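Local coordinates for protein first ORF in transposon ISC1904 (Sulfolobus solfataricus, PDB 3ILX) that probably takes part in DNA recombination as the resolvase-type catalytic domain of a serine recombinase encoded by an IS607-like transposon, at residues Tyr71-Val76 with Gln99-Pro104. Residues are numbered along the deposited sequence; the frame is centred on the assembly and turned at random.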
loop_
_atom_site.group_PDB
_atom_site.type_symbol
_atom_site.label_atom_id
_atom_site.label_comp_id
_atom_site.label_asym_id
_atom_site.label_seq_id
_atom_site.Cartn_x
_atom_site.Cartn_y
_atom_site.Cartn_z
ATOM N N TYR A 71 -1.099 -12.567 -10.954
ATOM C CA TYR A 71 -0.180 -11.441 -11.102
ATOM C C TYR A 71 -0.198 -10.590 -9.818
ATOM O O TYR A 71 -1.082 -10.783 -8.943
ATOM C CB TYR A 71 -0.468 -10.628 -12.389
ATOM C CG TYR A 71 -1.944 -10.462 -12.701
ATOM C CD1 TYR A 71 -2.661 -9.387 -12.162
ATOM C CD2 TYR A 71 -2.627 -11.371 -13.528
ATOM C CE1 TYR A 71 -4.008 -9.204 -12.445
ATOM C CE2 TYR A 71 -3.997 -11.207 -13.791
ATOM C CZ TYR A 71 -4.675 -10.118 -13.229
ATOM O OH TYR A 71 -6.026 -9.889 -13.458
ATOM N N PRO A 72 0.779 -9.663 -9.682
ATOM C CA PRO A 72 0.963 -9.021 -8.369
ATOM C C PRO A 72 -0.282 -8.274 -7.825
ATOM O O PRO A 72 -0.586 -8.388 -6.609
ATOM C CB PRO A 72 2.157 -8.061 -8.602
ATOM C CG PRO A 72 2.967 -8.768 -9.767
ATOM C CD PRO A 72 1.847 -9.302 -10.647
ATOM N N ASP A 73 -1.019 -7.563 -8.698
ATOM C CA ASP A 73 -2.186 -6.774 -8.203
ATOM C C ASP A 73 -3.382 -7.630 -7.762
ATOM O O ASP A 73 -4.319 -7.123 -7.132
ATOM C CB ASP A 73 -2.590 -5.625 -9.143
ATOM C CG ASP A 73 -3.593 -6.044 -10.202
ATOM O OD1 ASP A 73 -3.783 -7.266 -10.413
ATOM O OD2 ASP A 73 -4.186 -5.142 -10.845
ATOM N N ARG A 74 -3.319 -8.942 -8.005
ATOM C CA ARG A 74 -4.276 -9.822 -7.334
ATOM C C ARG A 74 -4.173 -9.706 -5.809
ATOM O O ARG A 74 -5.204 -9.698 -5.107
ATOM C CB ARG A 74 -4.112 -11.278 -7.771
ATOM C CG ARG A 74 -4.428 -11.537 -9.282
ATOM C CD ARG A 74 -5.849 -11.040 -9.632
ATOM N NE ARG A 74 -5.880 -9.630 -10.030
ATOM C CZ ARG A 74 -6.993 -8.955 -10.335
ATOM N NH1 ARG A 74 -8.194 -9.552 -10.235
ATOM N NH2 ARG A 74 -6.910 -7.675 -10.734
ATOM N N LEU A 75 -2.953 -9.607 -5.290
ATOM C CA LEU A 75 -2.767 -9.518 -3.823
ATOM C C LEU A 75 -3.124 -8.159 -3.271
ATOM O O LEU A 75 -3.893 -8.060 -2.309
ATOM C CB LEU A 75 -1.337 -9.926 -3.378
ATOM C CG LEU A 75 -1.224 -11.454 -3.263
ATOM C CD1 LEU A 75 0.260 -11.935 -3.287
ATOM C CD2 LEU A 75 -2.003 -11.986 -2.031
ATOM N N VAL A 76 -2.533 -7.113 -3.839
ATOM C CA VAL A 76 -2.755 -5.740 -3.376
ATOM C C VAL A 76 -2.535 -4.772 -4.513
ATOM O O VAL A 76 -1.804 -5.082 -5.480
ATOM C CB VAL A 76 -1.767 -5.301 -2.233
ATOM C CG1 VAL A 76 -2.168 -5.899 -0.887
ATOM C CG2 VAL A 76 -0.314 -5.659 -2.585
ATOM N N GLN A 99 4.485 -11.522 -14.333
ATOM C CA GLN A 99 5.073 -10.333 -13.705
ATOM C C GLN A 99 4.189 -9.101 -13.904
ATOM O O GLN A 99 4.046 -8.287 -12.999
ATOM C CB GLN A 99 6.495 -10.061 -14.260
ATOM C CG GLN A 99 7.562 -11.067 -13.756
ATOM C CD GLN A 99 7.825 -10.931 -12.252
ATOM O OE1 GLN A 99 8.071 -9.836 -11.759
ATOM N NE2 GLN A 99 7.782 -12.047 -11.522
ATOM N N GLU A 100 3.598 -8.981 -15.090
ATOM C CA GLU A 100 2.742 -7.841 -15.398
ATOM C C GLU A 100 1.279 -8.134 -15.101
ATOM O O GLU A 100 0.729 -9.175 -15.509
ATOM C CB GLU A 100 2.873 -7.445 -16.860
ATOM C CG GLU A 100 4.022 -6.482 -17.099
ATOM C CD GLU A 100 4.665 -6.681 -18.452
ATOM O OE1 GLU A 100 4.378 -7.710 -19.099
ATOM O OE2 GLU A 100 5.455 -5.803 -18.878
ATOM N N ASP A 101 0.654 -7.168 -14.448
ATOM C CA ASP A 101 -0.776 -7.197 -14.176
ATOM C C ASP A 101 -1.637 -7.172 -15.434
ATOM O O ASP A 101 -1.354 -6.453 -16.374
ATOM C CB ASP A 101 -1.136 -5.996 -13.310
ATOM C CG ASP A 101 -0.568 -6.107 -11.921
ATOM O OD1 ASP A 101 -0.457 -7.245 -11.418
ATOM O OD2 ASP A 101 -0.252 -5.055 -11.320
ATOM N N LYS A 102 -2.702 -7.960 -15.414
ATOM C CA LYS A 102 -3.661 -7.989 -16.500
ATOM C C LYS A 102 -5.029 -7.495 -16.008
ATOM O O LYS A 102 -6.062 -8.028 -16.367
ATOM C CB LYS A 102 -3.724 -9.414 -17.102
ATOM C CG LYS A 102 -2.540 -9.751 -17.997
ATOM C CD LYS A 102 -2.379 -8.676 -19.110
ATOM C CE LYS A 102 -1.301 -9.014 -20.137
ATOM N NZ LYS A 102 0.075 -8.965 -19.540
ATOM N N THR A 103 -5.005 -6.496 -15.139
ATOM C CA THR A 103 -6.204 -5.858 -14.577
ATOM C C THR A 103 -7.244 -5.424 -15.614
ATOM O O THR A 103 -6.889 -4.742 -16.576
ATOM C CB THR A 103 -5.762 -4.612 -13.858
ATOM O OG1 THR A 103 -4.481 -4.870 -13.265
ATOM C CG2 THR A 103 -6.748 -4.207 -12.763
ATOM N N PRO A 104 -8.538 -5.784 -15.418
ATOM C CA PRO A 104 -9.597 -5.210 -16.266
ATOM C C PRO A 104 -9.693 -3.691 -16.120
ATOM O O PRO A 104 -9.430 -3.134 -15.039
ATOM C CB PRO A 104 -10.878 -5.849 -15.715
ATOM C CG PRO A 104 -10.409 -7.092 -15.023
ATOM C CD PRO A 104 -9.115 -6.679 -14.398
#
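Tyr-71 lays its ring face-on to the backbone of Asp-101 and Lys-102, with Lys-102 N 3.4 Å above the ring plane, over its centre. Beside this amide, Lys-102 CB makes an off-centre CH-pi contact, 4.2 Å from the ring centroid. A chi1 of 39° sets Tyr-71 CG between its own backbone N and carbonyl carbon, and the ring lies between Arg-74 and the loop. The opposite face receives Arg-74 CG near the rim, while Tyr-71 OH lies 3.3 Å over the centre of the Arg-74 guanidinium. An alanine in place of Tyr-71 would probably leave a gap between the Lys-102 backbone and the Arg-74 side chain, the guanidinium losing the hydroxyl over its face.

The polar contacts centre on two carboxylates. Asp-101 OD1 accepts the amide N of Asp-73 at 2.8 Å, on its syn side but tilted out of the carboxylate plane. The bond is nearly straight (169°). The Asp-73 and Asp-101 carboxylates themselves stack, their planes 21° apart. Thr-103 OG1 donates to Asp-73 OD2 in a very short 2.5 Å bond, and that oxygen also has a salt bridge to Arg-77. Pro-72 CD rests against the carbonyl oxygen of Gln-99 (3.4 Å).

Arg-74 reaches beyond the pair to the carbonyl of Arg-10 and to Glu-107 of helix 105-125. The Asp-73, Arg-74 and Arg-77 pattern, with Arg-10 close by, is consistent with the active-site motif of serine recombinases. Within this resolvase-type domain the contact joins the short helix 72-75, after strand 64-69, to the loop that follows the neighbouring parallel strand 93-96; Pro-72 and Leu-75 pack on Phe-80 of helix 80-89, while Pro-104 occupies the N-cap position of the long helix 105-125.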